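Local coordinates for TSSL (Francisella novicida, PDB 4ACK), which is probably an inner-membrane component of the type VI secretion system, a virulence machine that exports proteins, at residues E8-I13 / I124-H129; E55-Y60 / Q118-T123; P64-V69 / L91-R96; N36-S41 / S87-E92. All blocks are in the same frame, centred on the assembly; numbering follows the deposited sequence. Where two conformers were deposited one is given.

Contact 1: residues E8-I13 / I124-H129; sequences EIILDI and ISLILH
This is a helix-helix contact in the all-helical cytoplasmic domain of a DotU-family protein. It joins Ile10 and Leu11 on helix 4-20 to Leu126 on helix 118-129. The nearest CA atoms, of Leu11 and Leu126, are 8.6 Å apart, and only side chains bridge the gap. Leu126 is the shared piece, because its two methyl branches go to different partners. CD1 meets the branch methyl CG2 of Ile10 at 4.2 Å. CD2 meets CD2 of Leu11, also at 4.2 Å, and these two leucines cross at about a right angle. Ile10 presents CG2 while its longer arm, CG1, lies beside its backbone N and anti to the carbonyl carbon (chi1 -69°). CD1 at the end of that arm packs earlier along helix 118-129, on Thr123.

The contact runs from core to surface. Ile10 is buried and also rests on Leu45 of helix 30-52. Leu11 is exposed, and Leu126 lies between the two in burial. Within 124-129, His129 ND1 donates to Ser125 O at 3.2 Å, with the donor about 50° out of the carbonyl plane. The same oxygen also takes the regular helix bond from His129 N. Ser125 OG is bonded to Asp153 of helix 143-153.

All the contact atoms across the gap are methyl carbons at van der Waals distance. The pairing is therefore purely apolar. It probably gains from keeping water off Ile10 and Leu126, less so at exposed Leu11, and as methyl packing it sets no bond direction.

Contact 2: residues E55-Y60 / Q118-T123; sequences ETVCKY and QICYQT
A small, buried contact, part apolar and part water-mediated, joins the first turns of helix 55-79 to the start of helix 118-129. Cys120 is its hub. The CA atoms of Tyr60 and Cys120 are 6.5 Å apart, and the small thiol fits in that narrow gap. The CB of Cys120 points toward helix 55-79. Its SG lies beside the backbone N, anti to the carbonyl carbon (chi1 -70°), and meets CG1 of Val57 at 4.1 Å. CB of Tyr60 lies a little further from SG, at 4.5 Å.

A water ties the two backbones together. It donates to Tyr60 O at 2.6 Å and to Cys120 O at 2.9 Å, so both carbonyls gain a partner. In this all-helical DotU-family fold, helix 99-112 lies against the same site: Ile110 touches both Tyr60 and Cys120. The Tyr60 ring turns away from helix 118-129, and its hydroxyl is hydrogen-bonded to Asn109. One face of that ring carries CG2 of Thr56, 3.5 Å above the plane and offset toward the rim.

Thr123 also faces helix 55-79, where it touches Ile61. Its hydroxyl is turned back to its own helix and donates to Ile119 O at 2.7 Å. Thr123 N reaches the same oxygen from the opposite face of the carbonyl plane.

Contact 3: residues P64-V69 / L91-R96; sequences PLLAYV and LEYYDR
The rings of Tyr93 and Tyr94 flank one methyl of Leu66, which approaches each of them differently. CD1 of Leu66 lies at the edge of the Tyr94 ring, near its plane, 3.8 Å from CD2. It meets the Tyr93 ring obliquely, with CD2 of that ring 3.9 Å away. This is helix-to-helix packing in the all-helical DotU-family domain: the end of the short helix 89-94 lies on the middle of the long helix 55-79. The leucine crosses each tyrosine side chain at about a right angle. Both tyrosines have CG beside the backbone N and anti to the carbonyl carbon (chi1 -78° and -79°). With the same chi1 on successive residues, the rings leave the backbone in different directions and the methyl sits between them.

Leu66 is buried and also touches Ile42 of helix 30-52, which Tyr93 touches too. The Tyr94 hydroxyl is anchored by a hydrogen bond to Gln46 of that helix. Three helices therefore converge here. Just after the tyrosines, Asp95 takes a positive phi (58°) and the chain turns out of the helix. The shortest approach in the contact is from CD1 of Leu66 to CB of Tyr93, 3.6 Å.

Contact 4: residues N36-S41 / S87-E92; sequences NNIRKS and SLLQLE
OE2 of Glu92 is gripped by two nitrogens of Arg39. NH2 donates to it at 2.7 Å, with an N-H...O angle of 152°. NE donates at 2.9 Å to the syn lone pair of OE2. The guanidinium meets the acid side-on, and OE2 lies in the guanidinium plane. NE also has a weaker bond to the other carboxylate oxygen, OE1, at 3.2 Å. The two flat groups are not coplanar, their planes being 48° apart. NH2 comes to OE2 from the syn side but 30° out of the carboxylate plane. The arginine chain bends at chi3, while Glu92 stays extended beyond CG and reaches across at about a right angle.

Beneath this salt bridge is an apolar layer between helix 30-52 and the short helix 89-94 of this all-helical DotU-family domain. Leu89 divides its two methyls between neighbouring residues. CD1 packs on CG2 of Ile38 at 3.7 Å, and CD2 packs on CG of Arg39 at 3.8 Å. The aliphatic part of Arg39 thus joins the hydrophobic layer while its tip holds the acid. Ile38 and Leu89 are buried, and Leu89 also touches Val69 of helix 55-79. Asp70 accepts from the N atoms of Leu89 and Gln90, which secures the start of helix 89-94.

Glu92 is exposed and Arg39 partly so, and the ion pair is probably weakened by solvent. The side-on grip of two nitrogens on one oxygen sets how the guanidinium approaches, and probably draws the acid's charge toward OE2. The Leu89 layer supplies apolar burial.

All four contacts lie in one all-helical domain. Contacts 1, 2 and 4 join helices that are not consecutive, and contact 3 joins consecutive ones. Contact 1 ties helix 4-20 to helix 118-129, and contacts 2, 3 and 4 fall within the chain loop it closes. Contact 3 is in turn nested inside contact 2. Between centres, contacts 1 and 2, sharing helix 118-129, are about 12 Å apart. Contacts 2 and 3, sharing helix 55-79, are about 13 Å apart. Contacts 3 and 4, sharing helix 89-94, are nearest, at about 8 Å. Contacts 2 and 4 are about 18 Å apart and do not touch. Helix 55-79, used by contacts 2 and 3, is also touched by side chains of contacts 1 and 4.

Contact 1: residues E8-I13 / I124-H129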
# COMPACT_ATOMS: atom_id res chain seq x y z
N GLU A 8 11.03 -0.90 -7.54
CA GLU A 8 10.69 -2.06 -8.36
C GLU A 8 9.94 -3.06 -7.54
O GLU A 8 8.99 -3.67 -7.99
CB GLU A 8 11.96 -2.74 -8.96
CG GLU A 8 12.52 -2.10 -10.26
CD GLU A 8 13.66 -2.97 -10.92
OE1 GLU A 8 14.39 -3.69 -10.18
OE2 GLU A 8 13.81 -2.91 -12.17
N ILE A 9 10.39 -3.32 -6.34
CA ILE A 9 9.62 -4.23 -5.54
C ILE A 9 8.14 -3.72 -5.32
O ILE A 9 7.20 -4.51 -5.39
CB ILE A 9 10.30 -4.47 -4.25
CG1 ILE A 9 11.65 -5.17 -4.50
CG2 ILE A 9 9.40 -5.27 -3.33
CD1 ILE A 9 12.43 -5.50 -3.20
N ILE A 10 7.95 -2.43 -5.07
CA ILE A 10 6.62 -1.87 -4.80
C ILE A 10 5.72 -2.06 -6.07
O ILE A 10 4.60 -2.54 -5.97
CB ILE A 10 6.74 -0.38 -4.36
CG1 ILE A 10 7.39 -0.31 -2.95
CG2 ILE A 10 5.39 0.37 -4.51
CD1 ILE A 10 8.02 1.11 -2.65
N LEU A 11 6.26 -1.71 -7.25
CA LEU A 11 5.66 -2.06 -8.56
C LEU A 11 5.34 -3.51 -8.73
O LEU A 11 4.28 -3.86 -9.20
CB LEU A 11 6.54 -1.59 -9.69
CG LEU A 11 6.67 -0.07 -9.73
CD1 LEU A 11 7.62 0.37 -10.88
CD2 LEU A 11 5.29 0.58 -9.90
N ASP A 12 6.23 -4.38 -8.29
CA ASP A 12 5.96 -5.80 -8.43
C ASP A 12 4.73 -6.24 -7.61
O ASP A 12 3.86 -6.97 -8.13
CB ASP A 12 7.19 -6.66 -8.13
CG ASP A 12 7.11 -8.03 -8.78
OD1 ASP A 12 6.64 -8.12 -9.94
OD2 ASP A 12 7.51 -9.03 -8.13
N ILE A 13 4.69 -5.82 -6.35
CA ILE A 13 3.53 -6.02 -5.49
C ILE A 13 2.29 -5.41 -6.10
O ILE A 13 1.26 -6.04 -6.15
CB ILE A 13 3.79 -5.48 -4.07
CG1 ILE A 13 4.84 -6.38 -3.42
CG2 ILE A 13 2.50 -5.44 -3.27
CD1 ILE A 13 5.67 -5.70 -2.29
N ILE A 124 2.98 6.80 -1.88
CA ILE A 124 1.60 7.30 -1.73
C ILE A 124 1.02 7.60 -3.11
O ILE A 124 -0.08 7.20 -3.41
CB ILE A 124 1.46 8.56 -0.83
CG1 ILE A 124 2.00 8.30 0.58
CG2 ILE A 124 -0.03 9.04 -0.77
CD1 ILE A 124 1.35 7.19 1.32
N SER A 125 1.76 8.35 -3.92
CA SER A 125 1.31 8.69 -5.29
C SER A 125 0.88 7.41 -6.07
O SER A 125 -0.20 7.35 -6.67
CB SER A 125 2.45 9.37 -6.05
OG SER A 125 1.96 9.88 -7.27
N LEU A 126 1.71 6.38 -5.98
CA LEU A 126 1.41 5.13 -6.67
C LEU A 126 0.12 4.49 -6.21
O LEU A 126 -0.72 4.18 -7.04
CB LEU A 126 2.57 4.10 -6.56
CG LEU A 126 3.82 4.47 -7.43
CD1 LEU A 126 5.04 3.68 -6.99
CD2 LEU A 126 3.61 4.28 -8.93
N ILE A 127 -0.04 4.26 -4.90
CA ILE A 127 -1.27 3.63 -4.42
C ILE A 127 -2.48 4.49 -4.78
O ILE A 127 -3.49 3.92 -5.18
CB ILE A 127 -1.23 3.17 -2.96
CG1 ILE A 127 -1.18 4.35 -2.00
CG2 ILE A 127 -0.04 2.25 -2.72
CD1 ILE A 127 -1.65 4.03 -0.55
N LEU A 128 -2.34 5.82 -4.78
CA LEU A 128 -3.45 6.72 -5.11
C LEU A 128 -3.77 6.72 -6.64
O LEU A 128 -4.94 6.93 -7.03
CB LEU A 128 -3.20 8.17 -4.60
CG LEU A 128 -3.21 8.40 -3.04
CD1 LEU A 128 -2.84 9.87 -2.65
CD2 LEU A 128 -4.55 8.05 -2.43
N HIS A 129 -2.75 6.56 -7.49
CA HIS A 129 -2.96 6.41 -8.92
C HIS A 129 -3.48 5.07 -9.26
O HIS A 129 -4.07 4.92 -10.31
CB HIS A 129 -1.71 6.75 -9.76
CG HIS A 129 -1.61 8.21 -10.05
ND1 HIS A 129 -0.89 9.08 -9.25
CD2 HIS A 129 -2.23 8.97 -10.98
CE1 HIS A 129 -1.02 10.31 -9.72
NE2 HIS A 129 -1.84 10.27 -10.76

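Contact 2: residues E55-Y60 / Q118-T123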
# COMPACT_ATOMS: atom_id res chain seq x y z
N GLU A 55 12.96 3.09 11.35
CA GLU A 55 11.80 2.24 11.40
C GLU A 55 10.55 2.97 11.01
O GLU A 55 9.69 2.38 10.33
CB GLU A 55 11.59 1.69 12.83
CG GLU A 55 12.73 0.73 13.30
CD GLU A 55 12.17 -0.58 13.81
OE1 GLU A 55 11.08 -0.98 13.32
OE2 GLU A 55 12.82 -1.19 14.70
N THR A 56 10.41 4.22 11.45
CA THR A 56 9.19 5.01 11.15
C THR A 56 9.07 5.25 9.64
O THR A 56 8.02 5.01 9.03
CB THR A 56 9.18 6.37 11.90
OG1 THR A 56 9.21 6.11 13.30
CG2 THR A 56 7.96 7.23 11.56
N VAL A 57 10.17 5.68 9.04
CA VAL A 57 10.21 5.91 7.57
C VAL A 57 9.93 4.59 6.79
O VAL A 57 9.13 4.58 5.86
CB VAL A 57 11.53 6.60 7.11
CG1 VAL A 57 11.67 6.57 5.62
CG2 VAL A 57 11.56 8.06 7.66
N CYS A 58 10.53 3.49 7.20
CA CYS A 58 10.27 2.22 6.56
C CYS A 58 8.77 1.90 6.66
O CYS A 58 8.13 1.56 5.66
CB CYS A 58 11.10 1.13 7.19
SG CYS A 58 12.90 1.35 6.87
N LYS A 59 8.21 2.02 7.87
CA LYS A 59 6.74 1.89 8.02
C LYS A 59 5.94 2.84 7.13
O LYS A 59 4.94 2.44 6.55
CB LYS A 59 6.32 2.03 9.48
CG LYS A 59 4.77 2.16 9.69
CD LYS A 59 4.44 2.14 11.21
CE LYS A 59 4.70 3.59 11.77
NZ LYS A 59 4.12 3.73 13.08
N TYR A 60 6.36 4.09 6.99
CA TYR A 60 5.59 4.98 6.17
C TYR A 60 5.54 4.56 4.69
O TYR A 60 4.71 5.02 3.91
CB TYR A 60 6.12 6.40 6.28
CG TYR A 60 5.74 7.13 7.55
CD1 TYR A 60 5.09 6.47 8.62
CD2 TYR A 60 6.10 8.46 7.71
CE1 TYR A 60 4.74 7.15 9.76
CE2 TYR A 60 5.76 9.17 8.86
CZ TYR A 60 5.08 8.52 9.86
OH TYR A 60 4.74 9.26 10.97
N GLN A 118 12.18 10.81 -0.96
CA GLN A 118 11.25 10.91 -2.08
C GLN A 118 10.38 9.65 -2.26
O GLN A 118 9.23 9.75 -2.64
CB GLN A 118 12.01 11.16 -3.38
CG GLN A 118 11.11 11.63 -4.49
CD GLN A 118 10.67 13.09 -4.29
OE1 GLN A 118 10.82 13.70 -3.20
NE2 GLN A 118 10.13 13.67 -5.34
N ILE A 119 10.94 8.49 -1.97
CA ILE A 119 10.18 7.24 -2.01
C ILE A 119 8.85 7.22 -1.13
O ILE A 119 7.88 6.49 -1.47
CB ILE A 119 11.08 6.02 -1.71
CG1 ILE A 119 10.30 4.72 -1.96
CG2 ILE A 119 11.69 6.07 -0.27
CD1 ILE A 119 11.12 3.47 -2.05
N CYS A 120 8.84 7.99 -0.02
CA CYS A 120 7.59 8.14 0.80
C CYS A 120 6.45 8.68 -0.04
O CYS A 120 5.40 8.07 -0.09
CB CYS A 120 7.81 9.05 2.02
SG CYS A 120 8.84 8.24 3.22
N TYR A 121 6.69 9.82 -0.71
CA TYR A 121 5.72 10.45 -1.59
C TYR A 121 5.34 9.64 -2.85
O TYR A 121 4.18 9.78 -3.37
CB TYR A 121 6.23 11.84 -2.00
CG TYR A 121 6.65 12.67 -0.78
CD1 TYR A 121 7.93 12.57 -0.24
CD2 TYR A 121 5.73 13.53 -0.12
CE1 TYR A 121 8.34 13.33 0.92
CE2 TYR A 121 6.11 14.28 1.04
CZ TYR A 121 7.42 14.17 1.56
OH TYR A 121 7.79 14.87 2.74
N GLN A 122 6.31 8.87 -3.40
CA GLN A 122 6.12 8.09 -4.61
C GLN A 122 5.27 6.90 -4.28
O GLN A 122 4.46 6.47 -5.07
CB GLN A 122 7.48 7.56 -5.18
CG GLN A 122 8.43 8.69 -5.64
CD GLN A 122 9.82 8.18 -6.12
OE1 GLN A 122 10.54 7.47 -5.39
NE2 GLN A 122 10.20 8.56 -7.35
N THR A 123 5.51 6.31 -3.12
CA THR A 123 4.70 5.20 -2.70
C THR A 123 3.22 5.63 -2.51
O THR A 123 2.31 4.92 -3.01
CB THR A 123 5.28 4.60 -1.47
OG1 THR A 123 6.61 4.16 -1.79
CG2 THR A 123 4.44 3.42 -1.05
O HOH W 1 4.99 7.31 2.65

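Contact 3: residues P64-V69 / L91-R96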
# COMPACT_ATOMS: atom_id res chain seq x y z
N PRO A 64 1.40 1.68 3.80
CA PRO A 64 0.40 2.02 2.83
C PRO A 64 0.30 1.01 1.69
O PRO A 64 -0.76 0.90 1.08
CB PRO A 64 0.88 3.37 2.27
CG PRO A 64 1.68 3.97 3.43
CD PRO A 64 2.36 2.77 4.02
N LEU A 65 1.42 0.36 1.33
CA LEU A 65 1.38 -0.62 0.26
C LEU A 65 0.62 -1.80 0.73
O LEU A 65 -0.19 -2.34 -0.03
CB LEU A 65 2.81 -1.03 -0.18
CG LEU A 65 2.88 -2.15 -1.19
CD1 LEU A 65 2.25 -1.58 -2.48
CD2 LEU A 65 4.37 -2.54 -1.39
N LEU A 66 0.83 -2.22 1.96
CA LEU A 66 0.02 -3.31 2.53
C LEU A 66 -1.48 -3.01 2.64
O LEU A 66 -2.33 -3.92 2.47
CB LEU A 66 0.47 -3.66 3.93
CG LEU A 66 1.95 -3.97 4.14
CD1 LEU A 66 2.19 -4.42 5.59
CD2 LEU A 66 2.47 -5.00 3.17
N ALA A 67 -1.79 -1.78 3.04
CA ALA A 67 -3.16 -1.33 3.13
C ALA A 67 -3.82 -1.28 1.73
O ALA A 67 -5.01 -1.59 1.59
CB ALA A 67 -3.21 0.05 3.75
N TYR A 68 -3.06 -0.86 0.72
CA TYR A 68 -3.55 -0.90 -0.63
C TYR A 68 -3.88 -2.38 -1.06
O TYR A 68 -4.98 -2.66 -1.58
CB TYR A 68 -2.56 -0.23 -1.56
CG TYR A 68 -2.76 -0.60 -3.03
CD1 TYR A 68 -2.15 -1.77 -3.58
CD2 TYR A 68 -3.63 0.12 -3.82
CE1 TYR A 68 -2.39 -2.16 -4.94
CE2 TYR A 68 -3.89 -0.23 -5.16
CZ TYR A 68 -3.25 -1.36 -5.73
OH TYR A 68 -3.52 -1.63 -7.05
N VAL A 69 -2.94 -3.31 -0.81
CA VAL A 69 -3.15 -4.71 -1.17
C VAL A 69 -4.37 -5.28 -0.41
O VAL A 69 -5.27 -5.87 -1.02
CB VAL A 69 -1.94 -5.59 -0.86
CG1 VAL A 69 -2.30 -7.04 -1.14
CG2 VAL A 69 -0.71 -5.18 -1.72
N LEU A 91 -2.10 -6.07 9.22
CA LEU A 91 -2.19 -6.58 10.59
C LEU A 91 -1.01 -7.51 10.97
O LEU A 91 -0.45 -7.41 12.06
CB LEU A 91 -3.53 -7.30 10.80
CG LEU A 91 -3.94 -7.71 12.22
CD1 LEU A 91 -3.86 -6.58 13.26
CD2 LEU A 91 -5.38 -8.29 12.19
N GLU A 92 -0.67 -8.45 10.07
CA GLU A 92 0.47 -9.35 10.29
C GLU A 92 1.78 -8.55 10.52
O GLU A 92 2.58 -8.89 11.38
CB GLU A 92 0.62 -10.24 9.06
CG GLU A 92 1.40 -11.49 9.27
CD GLU A 92 1.74 -12.18 7.96
OE1 GLU A 92 0.81 -12.43 7.14
OE2 GLU A 92 2.95 -12.49 7.75
N TYR A 93 1.97 -7.49 9.75
CA TYR A 93 3.24 -6.77 9.72
C TYR A 93 3.38 -5.59 10.67
O TYR A 93 4.51 -5.26 11.06
CB TYR A 93 3.50 -6.29 8.31
CG TYR A 93 3.98 -7.41 7.46
CD1 TYR A 93 5.31 -7.85 7.55
CD2 TYR A 93 3.12 -8.07 6.60
CE1 TYR A 93 5.76 -8.91 6.77
CE2 TYR A 93 3.57 -9.12 5.82
CZ TYR A 93 4.87 -9.54 5.91
OH TYR A 93 5.30 -10.58 5.13
N TYR A 94 2.25 -4.96 11.01
CA TYR A 94 2.25 -3.67 11.68
C TYR A 94 1.23 -3.58 12.80
O TYR A 94 1.00 -2.53 13.40
CB TYR A 94 2.07 -2.55 10.65
CG TYR A 94 3.36 -2.28 9.94
CD1 TYR A 94 4.50 -1.82 10.65
CD2 TYR A 94 3.50 -2.56 8.58
CE1 TYR A 94 5.72 -1.60 10.01
CE2 TYR A 94 4.69 -2.35 7.93
CZ TYR A 94 5.80 -1.87 8.64
OH TYR A 94 6.98 -1.68 7.95
N ASP A 95 0.59 -4.71 13.03
CA ASP A 95 -0.25 -4.92 14.18
C ASP A 95 -1.39 -3.94 14.27
O ASP A 95 -1.79 -3.56 15.36
CB ASP A 95 0.57 -4.88 15.47
CG ASP A 95 0.12 -5.94 16.46
OD1 ASP A 95 0.43 -7.14 16.19
OD2 ASP A 95 -0.58 -5.60 17.46
N ARG A 96 -1.91 -3.50 13.13
CA ARG A 96 -3.08 -2.64 13.14
C ARG A 96 -3.89 -2.90 11.89
O ARG A 96 -3.39 -3.51 10.93
CB ARG A 96 -2.71 -1.17 13.32
CG ARG A 96 -1.90 -0.57 12.16
CD ARG A 96 -1.28 0.75 12.59
NE ARG A 96 -2.31 1.74 12.87
CZ ARG A 96 -2.10 2.90 13.47
NH1 ARG A 96 -0.89 3.24 13.89
NH2 ARG A 96 -3.11 3.72 13.65

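Contact 4: residues N36-S41 / S87-E92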
# COMPACT_ATOMS: atom_id res chain seq x y z
N ASN A 36 1.82 -15.41 -0.78
CA ASN A 36 3.17 -15.87 -0.37
C ASN A 36 4.31 -15.11 -1.07
O ASN A 36 5.33 -14.78 -0.44
CB ASN A 36 3.33 -17.38 -0.60
CG ASN A 36 4.66 -17.95 -0.05
OD1 ASN A 36 4.91 -17.92 1.15
ND2 ASN A 36 5.49 -18.51 -0.94
N ASN A 37 4.13 -14.86 -2.36
CA ASN A 37 5.06 -14.07 -3.13
C ASN A 37 5.13 -12.63 -2.58
O ASN A 37 6.21 -12.12 -2.31
CB ASN A 37 4.63 -13.99 -4.58
CG ASN A 37 5.41 -14.97 -5.45
OD1 ASN A 37 5.56 -16.17 -5.12
ND2 ASN A 37 5.89 -14.47 -6.59
N ILE A 38 3.96 -12.02 -2.41
CA ILE A 38 3.85 -10.71 -1.79
C ILE A 38 4.63 -10.65 -0.46
O ILE A 38 5.46 -9.78 -0.28
CB ILE A 38 2.39 -10.25 -1.70
CG1 ILE A 38 1.99 -9.70 -3.10
CG2 ILE A 38 2.24 -9.19 -0.56
CD1 ILE A 38 0.49 -9.48 -3.34
N ARG A 39 4.44 -11.63 0.40
CA ARG A 39 5.14 -11.64 1.67
C ARG A 39 6.68 -11.78 1.57
O ARG A 39 7.42 -11.17 2.38
CB ARG A 39 4.56 -12.67 2.61
CG ARG A 39 3.13 -12.28 3.00
CD ARG A 39 2.42 -13.42 3.68
NE ARG A 39 2.88 -13.59 5.04
CZ ARG A 39 3.62 -14.62 5.44
NH1 ARG A 39 3.96 -15.56 4.58
NH2 ARG A 39 4.01 -14.69 6.70
N LYS A 40 7.13 -12.55 0.58
CA LYS A 40 8.54 -12.61 0.22
C LYS A 40 9.04 -11.24 -0.27
O LYS A 40 10.09 -10.79 0.16
CB LYS A 40 8.79 -13.71 -0.81
CG LYS A 40 8.76 -15.09 -0.20
CD LYS A 40 8.71 -16.15 -1.28
CE LYS A 40 9.93 -16.03 -2.18
NZ LYS A 40 9.64 -16.59 -3.53
N SER A 41 8.31 -10.61 -1.17
CA SER A 41 8.63 -9.27 -1.62
C SER A 41 8.67 -8.20 -0.46
O SER A 41 9.52 -7.33 -0.46
CB SER A 41 7.63 -8.84 -2.67
OG SER A 41 7.98 -9.46 -3.88
N SER A 87 -6.28 -13.07 5.19
CA SER A 87 -5.89 -12.43 6.43
C SER A 87 -5.07 -11.11 6.11
O SER A 87 -4.19 -11.10 5.23
CB SER A 87 -5.10 -13.43 7.25
OG SER A 87 -5.24 -13.09 8.63
N LEU A 88 -5.41 -10.02 6.80
CA LEU A 88 -4.83 -8.72 6.52
C LEU A 88 -3.28 -8.69 6.67
O LEU A 88 -2.70 -9.01 7.71
CB LEU A 88 -5.51 -7.64 7.39
CG LEU A 88 -7.02 -7.35 7.26
CD1 LEU A 88 -7.45 -6.10 8.10
CD2 LEU A 88 -7.47 -7.15 5.83
N LEU A 89 -2.61 -8.28 5.61
CA LEU A 89 -1.16 -8.05 5.67
C LEU A 89 -0.81 -6.90 6.63
O LEU A 89 0.17 -6.95 7.38
CB LEU A 89 -0.70 -7.71 4.28
CG LEU A 89 -0.75 -8.92 3.35
CD1 LEU A 89 -0.34 -8.50 1.96
CD2 LEU A 89 0.19 -9.97 3.88
N GLN A 90 -1.62 -5.86 6.61
CA GLN A 90 -1.27 -4.68 7.40
C GLN A 90 -1.27 -5.08 8.89
O GLN A 90 -0.51 -4.52 9.71
CB GLN A 90 -2.23 -3.51 7.09
CG GLN A 90 -3.58 -3.64 7.77
CD GLN A 90 -4.56 -2.67 7.22
OE1 GLN A 90 -4.96 -1.73 7.91
NE2 GLN A 90 -4.93 -2.85 5.93
N LEU A 91 -2.10 -6.07 9.22
CA LEU A 91 -2.19 -6.58 10.59
C LEU A 91 -1.01 -7.51 10.97
O LEU A 91 -0.45 -7.41 12.06
CB LEU A 91 -3.53 -7.30 10.80
CG LEU A 91 -3.94 -7.71 12.22
CD1 LEU A 91 -3.86 -6.58 13.26
CD2 LEU A 91 -5.38 -8.29 12.19
N GLU A 92 -0.67 -8.45 10.07
CA GLU A 92 0.47 -9.35 10.29
C GLU A 92 1.78 -8.55 10.52
O GLU A 92 2.58 -8.89 11.38
CB GLU A 92 0.62 -10.24 9.06
CG GLU A 92 1.40 -11.49 9.27
CD GLU A 92 1.74 -12.18 7.96
OE1 GLU A 92 0.81 -12.43 7.14
OE2 GLU A 92 2.95 -12.49 7.75